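Local coordinates for protein glycoside hydrolase family 31 (Trueperella pyogenes, PDB 5I0F) that probably degrades cycloalternan by cleaving its glucosidic linkages through a covalent glycosyl-enzyme intermediate, as a family 31 glycoside hydrolase, at residues A[158-170]-A[241-255]. Residues are numbered along the deposited sequence; the frame is centred on the assembly and turned at random. Where two conformers were deposited one is given.
Sequences AGTHRVKFALRIE and AATVSDRILIEVDLG. With CA (calcium ion), chain K.
One face of the F165 ring lies against I250, whose CB sits 4.2 Å from the ring centroid in a CH-pi contact, offset toward the rim; CG2 of V252 meets CE1 of F165 obliquely. With CG of F165 between the backbone N and the carbonyl carbon (chi1 64°), the ring swings toward strand 247-253. E251 forms a salt bridge at the guanidinium edge of R162, R162 NE donating to E251 OE1 at 2.7 Å on the anti lone pair of that oxygen, with guanidinium and carboxylate planes 22° apart. Water 2 joins R162 NH2 to the same OE1, while water 3 links E251 OE2 to K164 NZ, so both carboxylate oxygens are engaged. E251 gets there with CG anti to its backbone N (chi1 -169°) and an extended chain. F165-I250 is a directly opposed pair of the antiparallel ladder 160-168/247-253, at the middle of a six-stranded sheet, while R162-E251 and F165-V252 run diagonally across it. V163, F165 and L167 form hydrogen-bonded pairs with V252, I250 and I248, such as I250 N to F165 O at 2.8 Å. L167 CD1 also touches I250 CD1 at 3.9 Å, on the apolar side covered by F228 and W226 of strand 225-230, consistent with the β-sandwich that precedes the family 31 TIM barrel. At one end I169 N and R247 NH1 donate to D246 O from opposite faces of its carbonyl plane. At the other, L254 N bonds H161 O at 2.9 Å, and water 1 spans H161 O and a calcium ion. D253 binds that metal through both carboxylate oxygens, L254 through its carbonyl O; D486 and waters 4 and 5 complete the site.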
loop_
_atom_site.group_PDB
_atom_site.type_symbol
_atom_site.label_atom_id
_atom_site.label_comp_id
_atom_site.label_asym_id
_atom_site.label_seq_id
_atom_site.Cartn_x
_atom_site.Cartn_y
_atom_site.Cartn_z
ATOM N N ALA A 158 -10.718 -27.932 -17.015
ATOM C CA ALA A 158 -11.557 -26.989 -16.259
ATOM C C ALA A 158 -11.765 -25.643 -16.971
ATOM O O ALA A 158 -12.840 -25.053 -16.868
ATOM C CB ALA A 158 -10.978 -26.753 -14.865
ATOM N N GLY A 159 -10.758 -25.157 -17.691
ATOM C CA GLY A 159 -10.884 -23.876 -18.395
ATOM C C GLY A 159 -9.546 -23.222 -18.639
ATOM O O GLY A 159 -8.547 -23.921 -18.827
ATOM N N THR A 160 -9.531 -21.884 -18.620
ATOM C CA THR A 160 -8.353 -21.087 -18.968
ATOM C C THR A 160 -7.987 -20.205 -17.774
ATOM O O THR A 160 -8.800 -19.394 -17.326
ATOM C CB THR A 160 -8.642 -20.221 -20.218
ATOM O OG1 THR A 160 -9.171 -21.065 -21.237
ATOM C CG2 THR A 160 -7.376 -19.549 -20.738
ATOM N N HIS A 161 -6.783 -20.386 -17.244
ATOM C CA HIS A 161 -6.441 -19.837 -15.930
ATOM C C HIS A 161 -5.597 -18.575 -15.968
ATOM O O HIS A 161 -5.771 -17.697 -15.111
ATOM C CB HIS A 161 -5.740 -20.893 -15.088
ATOM C CG HIS A 161 -6.475 -22.194 -15.049
ATOM N ND1 HIS A 161 -7.610 -22.382 -14.298
ATOM C CD2 HIS A 161 -6.272 -23.354 -15.714
ATOM C CE1 HIS A 161 -8.063 -23.610 -14.482
ATOM N NE2 HIS A 161 -7.270 -24.219 -15.342
ATOM N N ARG A 162 -4.668 -18.517 -16.916
ATOM C CA ARG A 162 -3.739 -17.376 -17.074
ATOM C C ARG A 162 -3.415 -17.168 -18.549
ATOM O O ARG A 162 -3.634 -18.056 -19.383
ATOM C CB ARG A 162 -2.436 -17.616 -16.306
ATOM C CG ARG A 162 -2.594 -17.674 -14.790
ATOM C CD ARG A 162 -1.358 -17.196 -14.044
ATOM N NE ARG A 162 -0.222 -18.078 -14.279
ATOM C CZ ARG A 162 0.002 -19.227 -13.646
ATOM N NH1 ARG A 162 -0.836 -19.695 -12.726
ATOM N NH2 ARG A 162 1.077 -19.936 -13.953
ATOM N N VAL A 163 -2.871 -16.004 -18.871
ATOM C CA VAL A 163 -2.363 -15.771 -20.217
ATOM C C VAL A 163 -1.049 -15.041 -20.094
ATOM O O VAL A 163 -0.872 -14.245 -19.178
ATOM C CB VAL A 163 -3.370 -14.977 -21.077
ATOM C CG1 VAL A 163 -3.689 -13.606 -20.476
ATOM C CG2 VAL A 163 -2.882 -14.826 -22.517
ATOM N N LYS A 164 -0.128 -15.312 -21.002
ATOM C CA LYS A 164 1.027 -14.440 -21.123
ATOM C C LYS A 164 1.241 -13.978 -22.548
ATOM O O LYS A 164 0.873 -14.656 -23.510
ATOM C CB LYS A 164 2.290 -15.045 -20.509
ATOM C CG LYS A 164 2.778 -16.311 -21.128
ATOM C CD LYS A 164 3.672 -17.075 -20.149
ATOM C CE LYS A 164 4.145 -18.361 -20.816
ATOM N NZ LYS A 164 5.107 -19.117 -19.981
ATOM N N PHE A 165 1.806 -12.790 -22.663
ATOM C CA PHE A 165 2.060 -12.170 -23.961
ATOM C C PHE A 165 3.180 -11.144 -23.803
ATOM O O PHE A 165 3.632 -10.892 -22.681
ATOM C CB PHE A 165 0.767 -11.566 -24.540
ATOM C CG PHE A 165 0.195 -10.449 -23.731
ATOM C CD1 PHE A 165 -0.703 -10.705 -22.696
ATOM C CD2 PHE A 165 0.569 -9.133 -23.987
ATOM C CE1 PHE A 165 -1.233 -9.658 -21.945
ATOM C CE2 PHE A 165 0.052 -8.086 -23.236
ATOM C CZ PHE A 165 -0.856 -8.350 -22.216
ATOM N N ALA A 166 3.644 -10.590 -24.916
ATOM C CA ALA A 166 4.807 -9.710 -24.906
ATOM C C ALA A 166 4.580 -8.424 -25.660
ATOM O O ALA A 166 3.793 -8.363 -26.623
ATOM C CB ALA A 166 6.022 -10.424 -25.463
ATOM N N LEU A 167 5.291 -7.394 -25.200
ATOM C CA LEU A 167 5.402 -6.120 -25.889
ATOM C C LEU A 167 6.867 -5.823 -26.200
ATOM O O LEU A 167 7.773 -6.105 -25.389
ATOM C CB LEU A 167 4.856 -4.991 -25.021
ATOM C CG LEU A 167 3.479 -5.170 -24.400
ATOM C CD1 LEU A 167 3.181 -3.931 -23.570
ATOM C CD2 LEU A 167 2.422 -5.355 -25.468
ATOM N N ARG A 168 7.099 -5.207 -27.360
ATOM C CA ARG A 168 8.439 -4.830 -27.775
ATOM C C ARG A 168 8.919 -3.546 -27.063
ATOM O O ARG A 168 8.173 -2.578 -26.969
ATOM C CB ARG A 168 8.458 -4.629 -29.292
ATOM C CG ARG A 168 9.855 -4.452 -29.878
ATOM C CD ARG A 168 9.851 -4.592 -31.398
ATOM N NE ARG A 168 9.043 -3.542 -31.992
ATOM C CZ ARG A 168 9.426 -2.272 -32.166
ATOM N NH1 ARG A 168 8.571 -1.417 -32.719
ATOM N NH2 ARG A 168 10.655 -1.842 -31.826
ATOM N N ILE A 169 10.168 -3.542 -26.603
ATOM C CA ILE A 169 10.819 -2.346 -26.042
ATOM C C ILE A 169 12.111 -2.127 -26.808
ATOM O O ILE A 169 12.760 -3.088 -27.204
ATOM C CB ILE A 169 11.054 -2.476 -24.506
ATOM C CG1 ILE A 169 11.701 -1.233 -23.910
ATOM C CG2 ILE A 169 11.905 -3.696 -24.142
ATOM C CD1 ILE A 169 11.601 -1.168 -22.384
ATOM N N GLU A 170 12.448 -0.859 -27.037
ATOM C CA GLU A 170 13.640 -0.464 -27.801
ATOM C C GLU A 170 14.808 -0.097 -26.878
ATOM O O GLU A 170 14.631 0.140 -25.680
ATOM C CB GLU A 170 13.296 0.683 -28.766
ATOM C CG GLU A 170 12.236 0.248 -29.776
ATOM C CD GLU A 170 11.943 1.259 -30.874
ATOM O OE1 GLU A 170 12.386 2.410 -30.781
ATOM O OE2 GLU A 170 11.255 0.885 -31.850
ATOM N N ALA A 241 11.989 -6.865 -19.605
ATOM C CA ALA A 241 13.216 -7.052 -20.367
ATOM C C ALA A 241 14.375 -7.586 -19.515
ATOM O O ALA A 241 15.536 -7.166 -19.705
ATOM C CB ALA A 241 13.605 -5.753 -21.087
ATOM N N ALA A 242 14.060 -8.491 -18.585
ATOM C CA ALA A 242 15.060 -9.140 -17.747
ATOM C C ALA A 242 15.467 -10.439 -18.440
ATOM O O ALA A 242 16.630 -10.630 -18.744
ATOM C CB ALA A 242 14.511 -9.419 -16.351
ATOM N N THR A 243 14.496 -11.299 -18.761
ATOM C CA THR A 243 14.790 -12.579 -19.431
ATOM C C THR A 243 15.118 -12.454 -20.923
ATOM O O THR A 243 16.082 -13.062 -21.400
ATOM C CB THR A 243 13.611 -13.554 -19.289
ATOM O OG1 THR A 243 13.243 -13.633 -17.916
ATOM C CG2 THR A 243 13.981 -14.964 -19.802
ATOM N N VAL A 244 14.281 -11.714 -21.659
ATOM C CA VAL A 244 14.525 -11.402 -23.063
ATOM C C VAL A 244 14.727 -9.886 -23.116
ATOM O O VAL A 244 13.827 -9.127 -22.777
ATOM C CB VAL A 244 13.336 -11.849 -23.939
ATOM C CG1 VAL A 244 13.577 -11.507 -25.395
ATOM C CG2 VAL A 244 13.074 -13.354 -23.774
ATOM N N SER A 245 15.911 -9.454 -23.551
ATOM C CA SER A 245 16.358 -8.085 -23.299
ATOM C C SER A 245 15.622 -6.983 -24.074
ATOM O O SER A 245 15.859 -5.798 -23.807
ATOM C CB SER A 245 17.874 -7.974 -23.498
ATOM O OG SER A 245 18.212 -8.178 -24.833
ATOM N N ASP A 246 14.736 -7.362 -24.996
ATOM C CA ASP A 246 13.887 -6.408 -25.714
ATOM C C ASP A 246 12.391 -6.733 -25.646
ATOM O O ASP A 246 11.606 -6.276 -26.511
ATOM C CB ASP A 246 14.338 -6.306 -27.183
ATOM C CG ASP A 246 14.361 -7.639 -27.900
ATOM O OD1 ASP A 246 13.811 -8.645 -27.398
ATOM O OD2 ASP A 246 14.946 -7.704 -29.016
ATOM N N ARG A 247 11.989 -7.504 -24.639
ATOM C CA ARG A 247 10.587 -7.855 -24.446
ATOM C C ARG A 247 10.142 -7.577 -23.019
ATOM O O ARG A 247 10.827 -7.959 -22.062
ATOM C CB ARG A 247 10.353 -9.328 -24.763
ATOM C CG ARG A 247 10.516 -9.716 -26.215
ATOM C CD ARG A 247 9.377 -9.213 -27.085
ATOM N NE ARG A 247 9.550 -9.505 -28.505
ATOM C CZ ARG A 247 10.255 -8.787 -29.378
ATOM N NH1 ARG A 247 10.918 -7.685 -29.011
ATOM N NH2 ARG A 247 10.313 -9.186 -30.653
ATOM N N ILE A 248 8.993 -6.918 -22.901
ATOM C CA ILE A 248 8.210 -6.874 -21.659
ATOM C C ILE A 248 7.231 -8.048 -21.721
ATOM O O ILE A 248 6.294 -8.039 -22.514
ATOM C CB ILE A 248 7.453 -5.539 -21.502
ATOM C CG1 ILE A 248 8.436 -4.359 -21.595
ATOM C CG2 ILE A 248 6.690 -5.513 -20.190
ATOM C CD1 ILE A 248 7.806 -2.994 -21.435
ATOM N N LEU A 249 7.467 -9.062 -20.899
ATOM C CA LEU A 249 6.581 -10.215 -20.810
ATOM C C LEU A 249 5.570 -9.945 -19.710
ATOM O O LEU A 249 5.954 -9.612 -18.582
ATOM C CB LEU A 249 7.365 -11.480 -20.473
ATOM C CG LEU A 249 8.654 -11.726 -21.255
ATOM C CD1 LEU A 249 9.306 -13.027 -20.802
ATOM C CD2 LEU A 249 8.393 -11.737 -22.749
ATOM N N ILE A 250 4.289 -10.071 -20.052
ATOM C CA ILE A 250 3.183 -9.764 -19.156
ATOM C C ILE A 250 2.424 -11.056 -18.956
ATOM O O ILE A 250 2.096 -11.725 -19.933
ATOM C CB ILE A 250 2.257 -8.695 -19.779
ATOM C CG1 ILE A 250 3.055 -7.404 -20.000
ATOM C CG2 ILE A 250 1.056 -8.383 -18.872
ATOM C CD1 ILE A 250 2.268 -6.287 -20.633
ATOM N N GLU A 251 2.135 -11.399 -17.706
ATOM C CA GLU A 251 1.288 -12.538 -17.377
ATOM C C GLU A 251 0.110 -12.034 -16.532
ATOM O O GLU A 251 0.281 -11.209 -15.643
ATOM C CB GLU A 251 2.102 -13.604 -16.655
ATOM C CG GLU A 251 1.400 -14.937 -16.494
ATOM C CD GLU A 251 2.353 -16.113 -16.244
ATOM O OE1 GLU A 251 1.876 -17.148 -15.717
ATOM O OE2 GLU A 251 3.561 -16.019 -16.564
ATOM N N VAL A 252 -1.082 -12.538 -16.835
ATOM C CA VAL A 252 -2.320 -12.019 -16.298
ATOM C C VAL A 252 -3.138 -13.184 -15.747
ATOM O O VAL A 252 -3.372 -14.189 -16.453
ATOM C CB VAL A 252 -3.119 -11.316 -17.414
ATOM C CG1 VAL A 252 -4.400 -10.715 -16.875
ATOM C CG2 VAL A 252 -2.265 -10.265 -18.118
ATOM N N ASP A 253 -3.572 -13.069 -14.498
ATOM C CA ASP A 253 -4.544 -14.020 -13.927
ATOM C C ASP A 253 -5.907 -13.795 -14.591
ATOM O O ASP A 253 -6.311 -12.646 -14.822
ATOM C CB ASP A 253 -4.620 -13.858 -12.407
ATOM C CG ASP A 253 -5.686 -14.720 -11.770
ATOM O OD1 ASP A 253 -5.779 -15.921 -12.094
ATOM O OD2 ASP A 253 -6.474 -14.200 -10.934
ATOM N N LEU A 254 -6.596 -14.889 -14.916
ATOM C CA LEU A 254 -7.921 -14.841 -15.527
ATOM C C LEU A 254 -9.019 -15.297 -14.547
ATOM O O LEU A 254 -8.710 -15.637 -13.418
ATOM C CB LEU A 254 -7.935 -15.687 -16.796
ATOM C CG LEU A 254 -6.975 -15.208 -17.892
ATOM C CD1 LEU A 254 -6.975 -16.191 -19.052
ATOM C CD2 LEU A 254 -7.334 -13.804 -18.358
ATOM N N GLY A 255 -10.281 -15.275 -14.983
ATOM C CA GLY A 255 -11.463 -15.626 -14.135
ATOM C C GLY A 255 -11.545 -17.036 -13.536
ATOM O O GLY A 255 -10.572 -17.800 -13.562
HETATM CA CA CA K . -8.238 -16.112 -11.231
HETATM O O HOH W 1 -7.598 -18.087 -12.695
HETATM O O HOH W 2 3.542 -19.593 -14.967
HETATM O O HOH W 3 4.901 -18.440 -17.064
HETATM O O HOH W 4 -10.226 -17.439 -10.612
HETATM O O HOH W 5 -7.157 -16.676 -9.242
#